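Local coordinates for protein nucleoporin NUP170 (Chaetomium thermophilum, PDB 5HAX) that is a nuclear pore component, probably a scaffold nucleoporin, that joins a beta-propeller region to an alpha-helical region, at residues A[459-462]-A[463-466]; A[664-667]-A[668-672]; A[714-717]-A[718-721]. All coordinates share one frame; numbering follows the deposited sequence.

Contact 1. Residues A[459-462]-A[463-466]; sequences FGNE and LAVQ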
# COMPACT_ATOMS: atom_id res chain seq x y z
N PHE A 459 -8.59 -4.89 6.75
CA PHE A 459 -7.63 -3.98 6.13
C PHE A 459 -6.54 -4.73 5.37
O PHE A 459 -6.17 -4.33 4.26
CB PHE A 459 -7.01 -3.08 7.19
CG PHE A 459 -5.94 -2.16 6.66
CD1 PHE A 459 -6.26 -0.90 6.20
CD2 PHE A 459 -4.61 -2.57 6.63
CE1 PHE A 459 -5.28 -0.05 5.71
CE2 PHE A 459 -3.63 -1.72 6.15
CZ PHE A 459 -3.97 -0.47 5.69
N GLY A 460 -6.00 -5.79 5.95
CA GLY A 460 -4.82 -6.43 5.40
C GLY A 460 -5.10 -7.57 4.44
O GLY A 460 -4.20 -8.37 4.16
N ASN A 461 -6.32 -7.66 3.92
CA ASN A 461 -6.73 -8.80 3.10
C ASN A 461 -6.21 -8.62 1.67
O ASN A 461 -6.91 -8.14 0.77
CB ASN A 461 -8.24 -8.97 3.14
CG ASN A 461 -8.68 -10.32 2.61
OD1 ASN A 461 -7.92 -11.03 1.96
ND2 ASN A 461 -9.93 -10.68 2.90
N GLU A 462 -4.96 -9.05 1.47
CA GLU A 462 -4.37 -9.01 0.13
C GLU A 462 -5.18 -9.83 -0.87
O GLU A 462 -5.31 -9.45 -2.04
CB GLU A 462 -2.94 -9.55 0.16
CG GLU A 462 -1.93 -8.73 0.93
CD GLU A 462 -0.53 -9.26 0.73
OE1 GLU A 462 0.24 -8.64 -0.03
OE2 GLU A 462 -0.20 -10.32 1.30
N LEU A 463 -5.71 -10.97 -0.43
CA LEU A 463 -6.41 -11.87 -1.34
C LEU A 463 -7.62 -11.19 -1.95
O LEU A 463 -7.94 -11.40 -3.13
CB LEU A 463 -6.83 -13.14 -0.59
CG LEU A 463 -5.66 -13.94 -0.02
CD1 LEU A 463 -6.16 -14.94 1.01
CD2 LEU A 463 -4.91 -14.65 -1.13
N ALA A 464 -8.30 -10.34 -1.17
CA ALA A 464 -9.54 -9.73 -1.63
C ALA A 464 -9.32 -8.71 -2.74
O ALA A 464 -10.21 -8.49 -3.56
CB ALA A 464 -10.25 -9.06 -0.44
N VAL A 465 -8.14 -8.08 -2.78
CA VAL A 465 -7.87 -6.98 -3.70
C VAL A 465 -6.94 -7.39 -4.83
O VAL A 465 -6.40 -6.52 -5.54
CB VAL A 465 -7.30 -5.76 -2.95
CG1 VAL A 465 -8.34 -5.20 -1.99
CG2 VAL A 465 -6.03 -6.13 -2.20
N GLN A 466 -6.74 -8.69 -5.04
CA GLN A 466 -5.82 -9.16 -6.09
C GLN A 466 -6.17 -8.59 -7.46
O GLN A 466 -5.28 -8.40 -8.29
CB GLN A 466 -5.84 -10.69 -6.16
CG GLN A 466 -5.15 -11.38 -5.00
CD GLN A 466 -5.20 -12.90 -5.13
OE1 GLN A 466 -4.30 -13.51 -5.70
NE2 GLN A 466 -6.26 -13.50 -4.61
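Backbone bonds wind the chain from Asn-461 to Val-465 into a tight turn: Val-465 N donates a hydrogen bond to Glu-462 O at 3.2 Å, and Ala-464 N makes a weak bond to the carbonyl of Asn-461. Ala-464 N also hydrogen-bonds Asn-461 OD1 at 3.2 Å, the better angled of its two bonds. With CG anti to the backbone N (chi1 -165°), the Asn-461 amide folds forward over the start of the turn, and the donor sits well above its carbonyl plane, 71° out. The flat group then packs against methyl and methylene: Asn-461 CG is 3.7 Å from Ala-464 CB, and OD1 of the same asparagine comes to 3.5 Å of Leu-463 CB. Asn-461 is itself the centre of an inverse gamma turn, which bends the chain as it leaves helix 456-459 for strand 473-478 in the beta-propeller region. On the following residues, Val-465 CG2 approaches Glu-462 O at 3.4 Å. Gln-466 CG touches the same oxygen, and the extended chain of Gln-466 brings its amide back along the turn. There Gln-466 NE2 donates to Leu-463 O at 3.1 Å, in the carbonyl plane and on a lone pair, with an N-H...O angle of 161°. Other polar ends have partners beyond the turn: Asn-461 ND2 bonds to Asp-20 O, Gln-466 OE1 takes the backbone N-H of Val-491, and the Glu-462 carboxylate is held by Tyr-390 and Thr-411 through hydrogen bonds and by Arg-487 through a salt bridge. Leu-463 and Gln-466 rest on Leu-490 of helix 490-501 and on Arg-597 of helix 586-599.

Contact 2. Residues A[664-667]-A[668-672]; sequences ANQK and EHQAL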
# COMPACT_ATOMS: atom_id res chain seq x y z
N ALA A 664 -27.79 -33.45 -3.20
CA ALA A 664 -26.57 -32.65 -3.14
C ALA A 664 -26.25 -32.05 -4.50
O ALA A 664 -26.16 -30.83 -4.66
CB ALA A 664 -25.42 -33.51 -2.63
N ASN A 665 -26.06 -32.91 -5.51
CA ASN A 665 -25.79 -32.43 -6.85
C ASN A 665 -26.91 -31.54 -7.37
O ASN A 665 -26.67 -30.68 -8.23
CB ASN A 665 -25.57 -33.61 -7.80
CG ASN A 665 -24.52 -34.58 -7.29
OD1 ASN A 665 -23.32 -34.39 -7.51
ND2 ASN A 665 -24.96 -35.62 -6.60
N GLN A 666 -28.12 -31.72 -6.86
CA GLN A 666 -29.24 -30.87 -7.25
C GLN A 666 -29.00 -29.43 -6.81
O GLN A 666 -29.04 -28.50 -7.63
CB GLN A 666 -30.54 -31.41 -6.65
CG GLN A 666 -31.35 -32.28 -7.59
CD GLN A 666 -31.94 -31.49 -8.75
OE1 GLN A 666 -32.13 -30.28 -8.65
NE2 GLN A 666 -32.23 -32.18 -9.84
N LYS A 667 -28.76 -29.23 -5.51
CA LYS A 667 -28.53 -27.88 -5.01
C LYS A 667 -27.22 -27.30 -5.52
O LYS A 667 -27.09 -26.07 -5.63
CB LYS A 667 -28.56 -27.88 -3.48
CG LYS A 667 -29.89 -28.36 -2.89
CD LYS A 667 -31.04 -27.45 -3.27
CE LYS A 667 -32.36 -27.92 -2.67
NZ LYS A 667 -33.51 -27.05 -3.07
N GLU A 668 -26.25 -28.16 -5.83
CA GLU A 668 -25.03 -27.69 -6.49
C GLU A 668 -25.36 -27.08 -7.84
O GLU A 668 -24.86 -26.00 -8.19
CB GLU A 668 -24.06 -28.86 -6.64
CG GLU A 668 -22.73 -28.53 -7.34
CD GLU A 668 -21.74 -27.82 -6.44
OE1 GLU A 668 -22.02 -27.66 -5.23
OE2 GLU A 668 -20.67 -27.41 -6.95
N HIS A 669 -26.21 -27.75 -8.62
CA HIS A 669 -26.63 -27.22 -9.92
C HIS A 669 -27.42 -25.92 -9.75
O HIS A 669 -27.21 -24.96 -10.50
CB HIS A 669 -27.46 -28.27 -10.66
CG HIS A 669 -27.98 -27.81 -11.98
ND1 HIS A 669 -27.24 -27.86 -13.14
CD2 HIS A 669 -29.18 -27.29 -12.33
CE1 HIS A 669 -27.96 -27.40 -14.14
NE2 HIS A 669 -29.14 -27.04 -13.68
N GLN A 670 -28.33 -25.88 -8.78
CA GLN A 670 -29.12 -24.68 -8.55
C GLN A 670 -28.25 -23.51 -8.11
O GLN A 670 -28.43 -22.38 -8.58
CB GLN A 670 -30.20 -24.95 -7.50
CG GLN A 670 -31.21 -26.01 -7.89
CD GLN A 670 -32.08 -26.45 -6.73
OE1 GLN A 670 -32.43 -25.64 -5.87
NE2 GLN A 670 -32.41 -27.73 -6.69
N ALA A 671 -27.30 -23.77 -7.21
CA ALA A 671 -26.42 -22.70 -6.72
C ALA A 671 -25.56 -22.15 -7.85
O ALA A 671 -25.46 -20.93 -8.03
CB ALA A 671 -25.55 -23.23 -5.59
N LEU A 672 -24.93 -23.03 -8.63
CA LEU A 672 -24.11 -22.59 -9.75
C LEU A 672 -24.95 -21.83 -10.77
O LEU A 672 -24.50 -20.84 -11.35
CB LEU A 672 -23.42 -23.78 -10.40
CG LEU A 672 -22.37 -24.48 -9.54
CD1 LEU A 672 -21.93 -25.79 -10.18
CD2 LEU A 672 -21.17 -23.58 -9.30
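Gln-666 and Gln-670 stand one turn apart on helix 663-694 of the alpha-helical C-terminal region, an i to i+4 pair whose side-chain amides meet off the helix surface. Gln-670 NE2 donates to Gln-666 OE1 at 3.2 Å. The two amide planes are twisted 58° from each other, yet the acceptor lies within the plane of the Gln-670 amide and the donor within the carbonyl plane of Gln-666. A bend at chi2 (-69°) turns the Gln-666 amide toward its partner, whereas the Gln-670 chain runs extended beyond CG. Lys-667 slants across the Gln-670 amide: its CD is 3.5 Å from OE1 and 3.7 Å from CD of that glutamine, and its ammonium makes a weak bond to the oxygen. Gln-670 thus uses its N-H toward one neighbour and its oxygen toward another. Beneath them runs the regular series of main-chain bonds, from Glu-668 N to Ala-664 O through Ala-671 N to Lys-667 O. Glu-668 and His-669 turn their polar ends off the helix, to Ser-585 OG and Gly-648 O respectively, and Glu-668, Ala-671 and Leu-672 touch His-588 of helix 586-599. Nearer the backbone, Gln-670 CG sits 3.3 Å from Gln-666 O.

Contact 3. Residues A[714-717]-A[718-721]; sequences DLTY and EQLF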
# COMPACT_ATOMS: atom_id res chain seq x y z
N ASP A 714 -30.50 6.91 -3.82
CA ASP A 714 -29.98 5.89 -2.92
C ASP A 714 -30.01 4.50 -3.56
O ASP A 714 -30.08 3.49 -2.86
CB ASP A 714 -30.76 5.90 -1.60
CG ASP A 714 -32.26 6.02 -1.81
OD1 ASP A 714 -32.76 5.48 -2.81
OD2 ASP A 714 -32.92 6.67 -0.97
N LEU A 715 -29.94 4.44 -4.89
CA LEU A 715 -29.84 3.17 -5.59
C LEU A 715 -28.41 2.65 -5.52
O LEU A 715 -27.47 3.34 -5.92
CB LEU A 715 -30.28 3.32 -7.04
CG LEU A 715 -30.00 2.10 -7.94
CD1 LEU A 715 -30.91 0.94 -7.57
CD2 LEU A 715 -30.14 2.46 -9.41
N THR A 716 -28.25 1.42 -5.03
CA THR A 716 -26.96 0.75 -5.01
C THR A 716 -26.83 -0.19 -6.20
O THR A 716 -27.81 -0.52 -6.87
CB THR A 716 -26.77 -0.02 -3.70
OG1 THR A 716 -27.67 -1.14 -3.67
CG2 THR A 716 -27.03 0.87 -2.49
N TYR A 717 -25.60 -0.63 -6.45
CA TYR A 717 -25.37 -1.61 -7.51
C TYR A 717 -25.99 -2.95 -7.15
O TYR A 717 -26.50 -3.66 -8.02
CB TYR A 717 -23.88 -1.76 -7.79
CG TYR A 717 -23.34 -0.75 -8.77
CD1 TYR A 717 -23.47 -0.95 -10.14
CD2 TYR A 717 -22.71 0.41 -8.34
CE1 TYR A 717 -22.99 -0.03 -11.05
CE2 TYR A 717 -22.22 1.34 -9.24
CZ TYR A 717 -22.36 1.12 -10.59
OH TYR A 717 -21.88 2.03 -11.50
N GLU A 718 -25.95 -3.32 -5.86
CA GLU A 718 -26.61 -4.55 -5.42
C GLU A 718 -28.08 -4.54 -5.80
O GLU A 718 -28.60 -5.52 -6.34
CB GLU A 718 -26.45 -4.71 -3.91
CG GLU A 718 -27.23 -5.89 -3.34
CD GLU A 718 -27.14 -5.98 -1.83
OE1 GLU A 718 -27.48 -7.06 -1.28
OE2 GLU A 718 -26.76 -4.98 -1.19
N GLN A 719 -28.77 -3.43 -5.52
CA GLN A 719 -30.20 -3.34 -5.83
C GLN A 719 -30.43 -3.41 -7.33
O GLN A 719 -31.36 -4.08 -7.79
CB GLN A 719 -30.77 -2.05 -5.24
CG GLN A 719 -30.70 -1.99 -3.72
CD GLN A 719 -30.71 -0.58 -3.18
OE1 GLN A 719 -30.59 0.40 -3.92
NE2 GLN A 719 -30.85 -0.45 -1.86
N LEU A 720 -29.59 -2.72 -8.11
CA LEU A 720 -29.69 -2.78 -9.56
C LEU A 720 -29.52 -4.21 -10.07
O LEU A 720 -30.20 -4.63 -11.01
CB LEU A 720 -28.62 -1.87 -10.18
CG LEU A 720 -28.48 -1.88 -11.70
CD1 LEU A 720 -29.73 -1.30 -12.35
CD2 LEU A 720 -27.24 -1.10 -12.12
N PHE A 721 -28.62 -4.98 -9.45
CA PHE A 721 -28.28 -6.31 -9.95
C PHE A 721 -29.28 -7.37 -9.53
O PHE A 721 -29.52 -8.32 -10.30
CB PHE A 721 -26.89 -6.72 -9.46
CG PHE A 721 -25.76 -5.89 -10.00
CD1 PHE A 721 -25.86 -5.24 -11.22
CD2 PHE A 721 -24.58 -5.76 -9.27
CE1 PHE A 721 -24.81 -4.49 -11.70
CE2 PHE A 721 -23.54 -5.00 -9.76
CZ PHE A 721 -23.65 -4.37 -10.97
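Thr-716 and Gln-719 form a capping box at the start of helix 717-722, each side chain accepting a hydrogen bond from the other residue's backbone N-H. Thr-716 is the N-cap. Its OG1, set between the backbone N and the carbonyl carbon (chi1 69°), receives Gln-719 N at 3.1 Å. In return, Gln-719 OE1 takes Thr-716 N at 2.8 Å, a nearly straight bond although the donor stands 51° out of the carbonyl plane. The glutamine side chain reaches back across the threonine to do this, and its CG and CD both pass 3.1 Å from OG1. The main-chain bonds of the helix begin alongside, Leu-720 N to Thr-716 O and Phe-721 N to Tyr-717 O. Further backbone bonds, from Leu-715 to Val-607, Tyr-717 to Ala-605 and Glu-718 to Trp-603, tie this part of the chain to the segment that follows helix 586-599.

Among the charged groups, the carboxylate of Glu-718 in the first turn meets Lys-604 in a salt bridge and Asn-14 in a hydrogen bond.

Nonpolar side chains pack beside the cap. Leu-715 runs past Gln-719 in the opposite direction, its CD1 3.8 Å from Gln-719 CB. The rings of Tyr-717 and Phe-721 are inclined to each other at 44°, with Tyr-717 CD1 3.5 Å from Phe-721 CZ. Leu-720 CD2 also approaches the tyrosine ring, and beyond these side chains lies helix 663-694, met at Ile-682, Phe-688 and Val-689.

A contact of another kind sets a carbonyl against a ring. Phe-721 bends over the preceding turn: Tyr-717 O lies over one face of its ring, offset toward the rim, 3.1 Å from CG.

How the contacts relate
The three contacts follow one another along the chain; none nests in or crosses another, and each closes just a few residues. Contact 1 closes a turn in the beta-propeller region, between helix 456-459 and strand 473-478. Contact 2 lies at the beginning of helix 663-694, and contact 3 opens helix 717-722, which packs against the later part of that same long helix. Helix 586-599 touches both of the first two contacts, with Arg-597 at contact 1 and His-588 at contact 2. The centres of contacts 2 and 3 are about 27 Å apart, and contact 1 lies about 24 Å from contact 3, centre to centre, nearer the centre of the molecule.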